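Local coordinates for protein elongation factor G (Thermus thermophilus, PDB 2DY1) that binds GTP and magnesium and probably acts as a GTPase in the elongation stage of protein synthesis, at residues D141-L146 against R198-R203; V170-V175 against V250-G255; K179-E184 against E188-V193. All coordinates share one frame; numbering follows the deposited sequence.

Contact 1: residues D141-L146 against R198-R203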
loop_
_atom_site.group_PDB
_atom_site.type_symbol
_atom_site.label_atom_id
_atom_site.label_comp_id
_atom_site.label_asym_id
_atom_site.label_seq_id
_atom_site.Cartn_x
_atom_site.Cartn_y
_atom_site.Cartn_z
ATOM N N ASP A 141 28.830 -12.439 -5.107
ATOM C CA ASP A 141 30.003 -11.604 -5.370
ATOM C C ASP A 141 29.762 -10.204 -4.804
ATOM O O ASP A 141 29.127 -9.352 -5.439
ATOM C CB ASP A 141 30.263 -11.517 -6.882
ATOM C CG ASP A 141 31.480 -10.662 -7.215
ATOM O OD1 ASP A 141 32.069 -10.088 -6.281
ATOM O OD2 ASP A 141 31.856 -10.559 -8.404
ATOM N N TYR A 142 30.300 -9.973 -3.618
ATOM C CA TYR A 142 30.112 -8.702 -2.936
ATOM C C TYR A 142 30.645 -7.502 -3.705
ATOM O O TYR A 142 30.037 -6.439 -3.697
ATOM C CB TYR A 142 30.784 -8.756 -1.571
ATOM C CG TYR A 142 30.448 -7.600 -0.668
ATOM C CD1 TYR A 142 29.238 -7.575 0.028
ATOM C CD2 TYR A 142 31.344 -6.558 -0.482
ATOM C CE1 TYR A 142 28.936 -6.532 0.900
ATOM C CE2 TYR A 142 31.040 -5.500 0.393
ATOM C CZ TYR A 142 29.841 -5.508 1.073
ATOM O OH TYR A 142 29.564 -4.496 1.969
ATOM N N TYR A 143 31.778 -7.666 -4.374
ATOM C CA TYR A 143 32.358 -6.556 -5.099
ATOM C C TYR A 143 31.529 -6.145 -6.301
ATOM O O TYR A 143 31.383 -4.955 -6.564
ATOM C CB TYR A 143 33.801 -6.891 -5.467
ATOM C CG TYR A 143 34.628 -7.057 -4.215
ATOM C CD1 TYR A 143 34.744 -8.298 -3.580
ATOM C CD2 TYR A 143 35.195 -5.945 -3.602
ATOM C CE1 TYR A 143 35.406 -8.421 -2.351
ATOM C CE2 TYR A 143 35.854 -6.049 -2.382
ATOM C CZ TYR A 143 35.955 -7.290 -1.764
ATOM O OH TYR A 143 36.615 -7.381 -0.561
ATOM N N ALA A 144 30.960 -7.117 -7.013
ATOM C CA ALA A 144 30.110 -6.804 -8.148
ATOM C C ALA A 144 28.832 -6.154 -7.603
ATOM O O ALA A 144 28.267 -5.266 -8.237
ATOM C CB ALA A 144 29.774 -8.076 -8.932
ATOM N N LEU A 145 28.381 -6.604 -6.431
ATOM C CA LEU A 145 27.181 -6.031 -5.822
ATOM C C LEU A 145 27.427 -4.564 -5.500
ATOM O O LEU A 145 26.575 -3.733 -5.776
ATOM C CB LEU A 145 26.801 -6.798 -4.551
ATOM C CG LEU A 145 25.634 -6.173 -3.772
ATOM C CD1 LEU A 145 24.368 -6.143 -4.619
ATOM C CD2 LEU A 145 25.400 -6.979 -2.508
ATOM N N LEU A 146 28.591 -4.230 -4.947
ATOM C CA LEU A 146 28.876 -2.818 -4.666
ATOM C C LEU A 146 28.800 -1.985 -5.955
ATOM O O LEU A 146 28.273 -0.870 -5.950
ATOM C CB LEU A 146 30.255 -2.650 -4.032
ATOM C CG LEU A 146 30.448 -3.169 -2.608
ATOM C CD1 LEU A 146 31.862 -2.828 -2.126
ATOM C CD2 LEU A 146 29.410 -2.509 -1.694
ATOM N N ARG A 198 45.128 -6.639 1.244
ATOM C CA ARG A 198 45.522 -5.304 1.663
ATOM C C ARG A 198 45.479 -4.178 0.663
ATOM O O ARG A 198 45.009 -3.090 0.991
ATOM C CB ARG A 198 46.872 -5.382 2.350
ATOM C CG ARG A 198 46.712 -6.143 3.631
ATOM C CD ARG A 198 47.993 -6.363 4.367
ATOM N NE ARG A 198 47.698 -7.220 5.506
ATOM C CZ ARG A 198 48.482 -7.368 6.560
ATOM N NH1 ARG A 198 49.641 -6.714 6.638
ATOM N NH2 ARG A 198 48.090 -8.154 7.544
ATOM N N GLU A 199 45.945 -4.421 -0.553
ATOM C CA GLU A 199 45.915 -3.364 -1.552
ATOM C C GLU A 199 44.479 -2.944 -1.880
ATOM O O GLU A 199 44.190 -1.751 -2.001
ATOM C CB GLU A 199 46.647 -3.804 -2.820
ATOM C CG GLU A 199 48.102 -4.168 -2.558
ATOM C CD GLU A 199 48.939 -4.213 -3.819
ATOM O OE1 GLU A 199 48.493 -4.830 -4.812
ATOM O OE2 GLU A 199 50.049 -3.637 -3.811
ATOM N N ARG A 200 43.574 -3.911 -1.997
ATOM C CA ARG A 200 42.188 -3.574 -2.317
ATOM C C ARG A 200 41.543 -2.852 -1.141
ATOM O O ARG A 200 40.799 -1.890 -1.330
ATOM C CB ARG A 200 41.375 -4.832 -2.667
ATOM C CG ARG A 200 39.926 -4.499 -3.067
ATOM C CD ARG A 200 39.231 -5.639 -3.818
ATOM N NE ARG A 200 39.256 -6.887 -3.059
ATOM C CZ ARG A 200 38.772 -8.046 -3.503
ATOM N NH1 ARG A 200 38.850 -9.132 -2.741
ATOM N NH2 ARG A 200 38.212 -8.112 -4.701
ATOM N N VAL A 201 41.820 -3.315 0.075
ATOM C CA VAL A 201 41.258 -2.672 1.258
ATOM C C VAL A 201 41.719 -1.224 1.316
ATOM O O VAL A 201 40.932 -0.322 1.618
ATOM C CB VAL A 201 41.686 -3.387 2.538
ATOM C CG1 VAL A 201 41.263 -2.581 3.751
ATOM C CG2 VAL A 201 41.054 -4.763 2.584
ATOM N N GLN A 202 42.996 -1.005 1.014
ATOM C CA GLN A 202 43.550 0.343 1.030
ATOM C C GLN A 202 42.861 1.236 -0.002
ATOM O O GLN A 202 42.578 2.404 0.269
ATOM C CB GLN A 202 45.060 0.295 0.762
ATOM C CG GLN A 202 45.906 0.801 1.920
ATOM C CD GLN A 202 45.493 2.189 2.394
ATOM O OE1 GLN A 202 45.323 3.108 1.593
ATOM N NE2 GLN A 202 45.339 2.347 3.704
ATOM N N ARG A 203 42.591 0.686 -1.184
ATOM C CA ARG A 203 41.924 1.429 -2.250
ATOM C C ARG A 203 40.542 1.874 -1.781
ATOM O O ARG A 203 40.141 3.028 -1.972
ATOM C CB ARG A 203 41.781 0.541 -3.481
ATOM C CG ARG A 203 41.270 1.221 -4.726
ATOM C CD ARG A 203 40.834 0.165 -5.737
ATOM N NE ARG A 203 41.778 -0.952 -5.817
ATOM C CZ ARG A 203 41.413 -2.214 -6.033
ATOM N NH1 ARG A 203 40.128 -2.516 -6.190
ATOM N NH2 ARG A 203 42.327 -3.176 -6.079
HETATM O O HOH W 1 39.473 -6.525 -0.156
#
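Tyr143 and Arg200 face each other from two separate helices, 142-153 and 198-213, whose backbones stay well apart: the closest pair of alpha carbons, Tyr143 CA and Arg200 CA, is 10.6 Å apart. The two long side chains span the gap, with one water bridging them; they reach out from opposite directions and end flat against one another. The guanidinium of Arg200 lies over one face of the tyrosine ring, with the centres 3.6 Å apart and the planes inclined by only 6°. Within the stack, Arg200 CZ rests 3.4 Å from Tyr143 CZ. The overlap runs on along the arginine: NH2 sits over the middle of the ring, NH1 lies near CE1, and NE lies near CE2. Even the aliphatic chain joins in, Arg200 CD being 3.7 Å from Tyr143 CE2. Arg200 leaves its helix with CG anti to the backbone N (chi1 -178°), and a bend at chi3 (56°) lays the guanidinium on the ring. A charge laid on a pi face in this way is a cation-pi interaction, and it leaves the N-H groups at the guanidinium rim available to other partners. The water uses this arrangement, accepting from Arg200 NE at 2.9 Å and donating to Tyr143 OH at 3.0 Å, and so clasps the stack at one side. Glu197 takes up NH1 in a salt bridge and probably helps to set the rotation of the guanidinium. Asp141, as N-cap, offers OD1 to the first turn of helix 142-153 through two weak bonds, while the Tyr143 side chain also rests on Leu161 and Pro162. The pair is a worked example of a stacked cation-pi bridge between surface helices, probably joining the GTPase core to the G' insertion known from EF-G.

Contact 2: residues V170-V175 against V250-G255. With GTP (guanosine-5'-triphosphate), chain C.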
loop_
_atom_site.group_PDB
_atom_site.type_symbol
_atom_site.label_atom_id
_atom_site.label_comp_id
_atom_site.label_asym_id
_atom_site.label_seq_id
_atom_site.Cartn_x
_atom_site.Cartn_y
_atom_site.Cartn_z
ATOM N N VAL A 170 33.533 -15.522 6.741
ATOM C CA VAL A 170 33.627 -15.660 8.194
ATOM C C VAL A 170 33.613 -14.359 8.965
ATOM O O VAL A 170 33.576 -14.378 10.193
ATOM C CB VAL A 170 34.927 -16.403 8.620
ATOM C CG1 VAL A 170 34.961 -17.784 7.985
ATOM C CG2 VAL A 170 36.176 -15.591 8.208
ATOM N N GLY A 171 33.637 -13.228 8.269
ATOM C CA GLY A 171 33.680 -11.986 9.008
ATOM C C GLY A 171 33.688 -10.714 8.198
ATOM O O GLY A 171 33.274 -10.676 7.039
ATOM N N LEU A 172 34.204 -9.669 8.842
ATOM C CA LEU A 172 34.223 -8.339 8.268
ATOM C C LEU A 172 35.576 -7.673 8.302
ATOM O O LEU A 172 36.371 -7.896 9.218
ATOM C CB LEU A 172 33.298 -7.409 9.080
ATOM C CG LEU A 172 31.842 -7.779 9.330
ATOM C CD1 LEU A 172 31.158 -6.654 10.093
ATOM C CD2 LEU A 172 31.164 -8.009 7.988
ATOM N N ILE A 173 35.818 -6.864 7.283
ATOM C CA ILE A 173 37.008 -6.024 7.223
ATOM C C ILE A 173 36.401 -4.628 7.288
ATOM O O ILE A 173 35.639 -4.216 6.395
ATOM C CB ILE A 173 37.783 -6.175 5.899
ATOM C CG1 ILE A 173 38.364 -7.581 5.791
ATOM C CG2 ILE A 173 38.938 -5.147 5.848
ATOM C CD1 ILE A 173 38.966 -7.879 4.432
ATOM N N ASP A 174 36.705 -3.910 8.363
ATOM C CA ASP A 174 36.182 -2.564 8.547
ATOM C C ASP A 174 37.153 -1.666 7.788
ATOM O O ASP A 174 38.275 -1.449 8.234
ATOM C CB ASP A 174 36.156 -2.242 10.040
ATOM C CG ASP A 174 35.707 -0.833 10.310
ATOM O OD1 ASP A 174 36.520 0.074 10.051
ATOM O OD2 ASP A 174 34.551 -0.635 10.761
ATOM N N VAL A 175 36.716 -1.190 6.621
ATOM C CA VAL A 175 37.567 -0.398 5.723
ATOM C C VAL A 175 38.262 0.777 6.370
ATOM O O VAL A 175 39.476 0.954 6.225
ATOM C CB VAL A 175 36.752 0.126 4.512
ATOM C CG1 VAL A 175 37.628 0.943 3.599
ATOM C CG2 VAL A 175 36.148 -1.038 3.755
ATOM N N VAL A 250 27.156 1.255 3.357
ATOM C CA VAL A 250 26.820 -0.129 3.033
ATOM C C VAL A 250 27.533 -1.022 4.044
ATOM O O VAL A 250 28.769 -1.046 4.130
ATOM C CB VAL A 250 27.292 -0.516 1.609
ATOM C CG1 VAL A 250 26.900 -1.972 1.297
ATOM C CG2 VAL A 250 26.682 0.413 0.584
ATOM N N ALA A 251 26.740 -1.751 4.817
ATOM C CA ALA A 251 27.250 -2.646 5.836
ATOM C C ALA A 251 26.969 -4.089 5.424
ATOM O O ALA A 251 26.138 -4.352 4.560
ATOM C CB ALA A 251 26.571 -2.351 7.179
ATOM N N LEU A 252 27.695 -4.999 6.051
ATOM C CA LEU A 252 27.537 -6.420 5.792
ATOM C C LEU A 252 27.165 -7.100 7.102
ATOM O O LEU A 252 27.892 -6.974 8.096
ATOM C CB LEU A 252 28.881 -6.959 5.265
ATOM C CG LEU A 252 29.132 -8.386 4.806
ATOM C CD1 LEU A 252 28.152 -8.817 3.722
ATOM C CD2 LEU A 252 30.572 -8.421 4.271
ATOM N N ALA A 253 26.042 -7.825 7.121
ATOM C CA ALA A 253 25.644 -8.527 8.341
ATOM C C ALA A 253 24.652 -9.622 7.987
ATOM O O ALA A 253 23.928 -9.514 7.003
ATOM C CB ALA A 253 25.002 -7.550 9.355
ATOM N N SER A 254 24.639 -10.679 8.795
ATOM C CA SER A 254 23.711 -11.786 8.581
ATOM C C SER A 254 23.207 -12.255 9.941
ATOM O O SER A 254 23.992 -12.561 10.830
ATOM C CB SER A 254 24.398 -12.959 7.893
ATOM O OG SER A 254 23.594 -14.125 8.009
ATOM N N GLY A 255 21.886 -12.296 10.108
ATOM C CA GLY A 255 21.372 -12.776 11.379
ATOM C C GLY A 255 21.414 -14.296 11.437
ATOM O O GLY A 255 21.429 -14.876 12.511
HETATM P PG GTP C . 9.825 -10.679 4.536
HETATM O O1G GTP C . 8.854 -11.810 3.937
HETATM O O2G GTP C . 9.309 -10.262 5.997
HETATM O O3G GTP C . 9.975 -9.511 3.639
HETATM O O3B GTP C . 11.208 -11.485 4.717
HETATM P PB GTP C . 12.447 -10.992 5.611
HETATM O O1B GTP C . 13.185 -9.947 4.863
HETATM O O2B GTP C . 11.976 -10.658 6.976
HETATM O O3A GTP C . 13.392 -12.288 5.590
HETATM P PA GTP C . 13.391 -13.421 6.725
HETATM O O1A GTP C . 14.128 -12.920 7.906
HETATM O O2A GTP C . 12.007 -13.914 6.908
HETATM O "O5'" GTP C . 14.285 -14.580 6.060
HETATM C "C5'" GTP C . 13.722 -15.355 5.000
HETATM C "C4'" GTP C . 14.562 -16.610 4.772
HETATM O "O4'" GTP C . 15.917 -16.168 4.592
HETATM C "C3'" GTP C . 14.552 -17.480 6.031
HETATM O "O3'" GTP C . 14.692 -18.852 5.653
HETATM C "C2'" GTP C . 15.799 -17.006 6.776
HETATM O "O2'" GTP C . 16.308 -18.077 7.578
HETATM C "C1'" GTP C . 16.732 -16.814 5.582
HETATM N N9 GTP C . 17.896 -15.952 5.888
HETATM C C8 GTP C . 17.849 -14.727 6.407
HETATM N N7 GTP C . 19.071 -14.199 6.418
HETATM C C5 GTP C . 19.909 -15.097 5.908
HETATM C C6 GTP C . 21.280 -15.108 5.675
HETATM O O6 GTP C . 21.984 -14.126 5.907
HETATM N N1 GTP C . 21.856 -16.260 5.126
HETATM C C2 GTP C . 21.054 -17.366 4.821
HETATM N N2 GTP C . 21.596 -18.462 4.297
HETATM N N3 GTP C . 19.733 -17.316 5.055
HETATM C C4 GTP C . 19.162 -16.223 5.580
#
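Leu172 and Leu252 mark the closest approach of strand 168-174 and the end of strand 248-252, with Leu172 CA and Leu252 CA 7.4 Å apart; strand 156-165 comes between them in the strand order, and the two run in opposite senses. Segment 170-175 starts with a classic beta bulge, Val170 and Gly171 both facing Leu163, whereas segment 250-255 leaves its strand after Leu252. The segments share no backbone bonds; instead the Leu172 side chain meets both the side chain and the carbonyl of Leu252. The leucines slide past each other in opposite directions. One methyl of Leu172 does most of the touching: CD2 lies 3.7 Å from Leu252 CB and 3.8 Å from Leu252 CD2, so it runs along the flank of the other side chain. The same methyl comes within 3.4 Å of Leu252 O, packing carbon against the carbonyl. Leu252 holds CG opposite its backbone N (chi1 -177°), which places CG and CD2 alongside Leu172 CD2. Here the strand end at Leu252 leads, two residues later, into the base-binding Ser254. Ser254 OG donates to GTP O6 in a short bond of 2.6 Å, while it accepts from Arg257 N and, weakly, from Glu256 N. The hydroxyl is thus gripped from the protein side as it reads the guanine carbonyl, consistent with the G5 loop of translational GTPases. Leu252 also packs on Val133 of strand 129-134 and on Pro162 of the intervening strand 156-165. Helix 142-153 packs on Leu252 through Tyr142, and helix 198-213 on the neighbouring Ile173 and Val175; the leucine pair bridges strand 248-252 and strand 168-174, which probably belongs to the G' insertion.

Contact 3: residues K179-E184 against E188-V193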
loop_
_atom_site.group_PDB
_atom_site.type_symbol
_atom_site.label_atom_id
_atom_site.label_comp_id
_atom_site.label_asym_id
_atom_site.label_seq_id
_atom_site.Cartn_x
_atom_site.Cartn_y
_atom_site.Cartn_z
ATOM N N LYS A 179 40.976 -2.949 10.001
ATOM C CA LYS A 179 40.984 -4.029 10.963
ATOM C C LYS A 179 39.974 -5.056 10.508
ATOM O O LYS A 179 39.032 -4.729 9.786
ATOM C CB LYS A 179 40.640 -3.512 12.361
ATOM C CG LYS A 179 41.725 -2.606 12.943
ATOM C CD LYS A 179 41.487 -2.309 14.407
ATOM C CE LYS A 179 42.558 -1.368 14.946
ATOM N NZ LYS A 179 42.302 -0.989 16.363
ATOM N N ALA A 180 40.186 -6.298 10.913
ATOM C CA ALA A 180 39.294 -7.364 10.510
ATOM C C ALA A 180 38.821 -8.143 11.733
ATOM O O ALA A 180 39.494 -8.172 12.773
ATOM C CB ALA A 180 40.007 -8.296 9.536
ATOM N N TYR A 181 37.666 -8.784 11.585
ATOM C CA TYR A 181 37.070 -9.549 12.668
ATOM C C TYR A 181 36.440 -10.812 12.126
ATOM O O TYR A 181 35.709 -10.760 11.140
ATOM C CB TYR A 181 35.981 -8.719 13.354
ATOM C CG TYR A 181 36.489 -7.378 13.822
ATOM C CD1 TYR A 181 36.506 -6.283 12.964
ATOM C CD2 TYR A 181 37.056 -7.238 15.089
ATOM C CE1 TYR A 181 37.085 -5.069 13.356
ATOM C CE2 TYR A 181 37.643 -6.035 15.491
ATOM C CZ TYR A 181 37.652 -4.960 14.623
ATOM O OH TYR A 181 38.226 -3.779 15.038
ATOM N N ARG A 182 36.709 -11.937 12.773
ATOM C CA ARG A 182 36.120 -13.192 12.332
ATOM C C ARG A 182 35.126 -13.658 13.381
ATOM O O ARG A 182 35.251 -13.326 14.562
ATOM C CB ARG A 182 37.203 -14.259 12.114
ATOM C CG ARG A 182 37.825 -14.801 13.373
ATOM C CD ARG A 182 38.945 -15.812 13.055
ATOM N NE ARG A 182 38.544 -16.911 12.176
ATOM C CZ ARG A 182 37.909 -18.014 12.567
ATOM N NH1 ARG A 182 37.581 -18.195 13.845
ATOM N NH2 ARG A 182 37.601 -18.941 11.674
ATOM N N TYR A 183 34.141 -14.427 12.943
ATOM C CA TYR A 183 33.114 -14.937 13.829
ATOM C C TYR A 183 33.061 -16.449 13.871
ATOM O O TYR A 183 33.238 -17.122 12.860
ATOM C CB TYR A 183 31.735 -14.428 13.382
ATOM C CG TYR A 183 31.566 -12.956 13.550
ATOM C CD1 TYR A 183 32.194 -12.053 12.690
ATOM C CD2 TYR A 183 30.807 -12.451 14.607
ATOM C CE1 TYR A 183 32.067 -10.681 12.881
ATOM C CE2 TYR A 183 30.681 -11.093 14.800
ATOM C CZ TYR A 183 31.305 -10.215 13.941
ATOM O OH TYR A 183 31.147 -8.869 14.125
ATOM N N GLU A 184 32.815 -16.974 15.061
ATOM C CA GLU A 184 32.635 -18.397 15.228
ATOM C C GLU A 184 31.542 -18.450 16.274
ATOM O O GLU A 184 31.709 -17.947 17.385
ATOM C CB GLU A 184 33.926 -19.088 15.679
ATOM C CG GLU A 184 34.875 -19.323 14.505
ATOM C CD GLU A 184 35.724 -20.576 14.647
ATOM O OE1 GLU A 184 36.671 -20.576 15.461
ATOM O OE2 GLU A 184 35.438 -21.568 13.942
ATOM N N GLU A 188 32.773 -12.733 18.090
ATOM C CA GLU A 188 33.781 -12.036 17.321
ATOM C C GLU A 188 35.184 -11.971 17.939
ATOM O O GLU A 188 35.323 -11.793 19.144
ATOM C CB GLU A 188 33.244 -10.622 17.103
ATOM C CG GLU A 188 34.209 -9.576 16.658
ATOM C CD GLU A 188 33.653 -8.189 16.937
ATOM O OE1 GLU A 188 33.764 -7.731 18.097
ATOM O OE2 GLU A 188 33.084 -7.566 16.015
ATOM N N ARG A 189 36.212 -12.153 17.114
ATOM C CA ARG A 189 37.605 -11.990 17.558
ATOM C C ARG A 189 38.315 -11.277 16.429
ATOM O O ARG A 189 38.006 -11.510 15.258
ATOM C CB ARG A 189 38.335 -13.291 17.741
ATOM C CG ARG A 189 37.854 -14.271 18.856
ATOM C CD ARG A 189 38.188 -13.848 20.320
ATOM N NE ARG A 189 39.620 -13.647 20.659
ATOM C CZ ARG A 189 40.472 -14.512 21.222
ATOM N NH1 ARG A 189 41.717 -14.137 21.507
ATOM N NH2 ARG A 189 40.081 -15.760 21.423
ATOM N N GLU A 190 39.238 -10.385 16.769
ATOM C CA GLU A 190 39.974 -9.645 15.752
ATOM C C GLU A 190 40.836 -10.626 14.961
ATOM O O GLU A 190 41.332 -11.618 15.489
ATOM C CB GLU A 190 40.873 -8.564 16.373
ATOM C CG GLU A 190 41.415 -7.601 15.308
ATOM C CD GLU A 190 42.164 -6.397 15.867
ATOM O OE1 GLU A 190 42.126 -6.153 17.096
ATOM O OE2 GLU A 190 42.789 -5.680 15.058
ATOM N N ALA A 191 40.996 -10.328 13.684
ATOM C CA ALA A 191 41.777 -11.146 12.782
ATOM C C ALA A 191 42.649 -10.204 11.977
ATOM O O ALA A 191 42.461 -8.978 12.002
ATOM C CB ALA A 191 40.846 -11.941 11.853
ATOM N N GLU A 192 43.618 -10.759 11.256
ATOM C CA GLU A 192 44.480 -9.925 10.437
ATOM C C GLU A 192 43.834 -9.725 9.080
ATOM O O GLU A 192 43.108 -10.607 8.609
ATOM C CB GLU A 192 45.830 -10.620 10.211
ATOM C CG GLU A 192 46.603 -10.868 11.462
ATOM C CD GLU A 192 47.433 -9.668 11.851
ATOM O OE1 GLU A 192 47.161 -8.556 11.346
ATOM O OE2 GLU A 192 48.355 -9.836 12.667
ATOM N N VAL A 193 44.076 -8.574 8.459
ATOM C CA VAL A 193 43.564 -8.347 7.114
ATOM C C VAL A 193 44.485 -9.231 6.277
ATOM O O VAL A 193 45.714 -9.098 6.350
ATOM C CB VAL A 193 43.740 -6.891 6.648
ATOM C CG1 VAL A 193 43.387 -6.791 5.171
ATOM C CG2 VAL A 193 42.852 -5.954 7.472
HETATM O O HOH W 2 42.851 -6.429 12.424
#
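Glu188 and Tyr183 form a non-hydrogen-bonded pair of an antiparallel hairpin, and the glutamate can be followed outward atom by atom. Its CB lies over one face of the Tyr183 ring, 3.9 Å from the centroid, a CH-pi contact. With CG opposite the backbone N (chi1 164°), the chain then extends between two tyrosines, CG meeting Tyr181 CB at 3.8 Å. CD stands 4.0 Å from Tyr181 CD2, obliquely to that ring, and OE2 finishes 3.0 Å from Tyr183 OH. Pro263 of helix 261-271 touches both Tyr183 and Glu188. The neighbouring pair Arg182 and Arg189 is joined by two backbone bonds, Arg182 N to Arg189 O at 2.8 Å and Arg189 N to Arg182 O at 3.0 Å; both are nearly straight. Further along, Ala191 N binds Ala180 O at 2.8 Å, and a water joins Ala180 N, Glu190 OE2 and Ala191 O. On the face bearing Ala180 and Ala191, Arg182 is held by salt bridges to Glu184 and to Glu165. Backbone bonds thus hold the outer strand, while the Glu188 methylenes pack on Tyr183 and Tyr181 and the charged ends of Glu188, Arg189 and Glu190 lie at the exposed edge.

Overall arrangement
From the N terminus, the chain first passes 141-146 on helix 142-153, then strand 168-174, the hairpin 179-184 and 187-191, helix 198-213, and finally strand 248-252. Contact 3 closes the shortest loop, a tight hairpin, and lies within the spans of both others. Contact 1 closes when helix 198-213 returns to helix 142-153. Contact 2 begins inside that span but closes after it, so contacts 1 and 2 cross. Tyr142 packs on Leu252, and Val201 on Ile173, joining helices to sheet; Leu172 and Tyr181 share a backbone bond, continuing the sheet from contact 2 into contact 3. Arg198 probably bonds Val193 O, fastening the loop after strand 187-191 to helix 198-213.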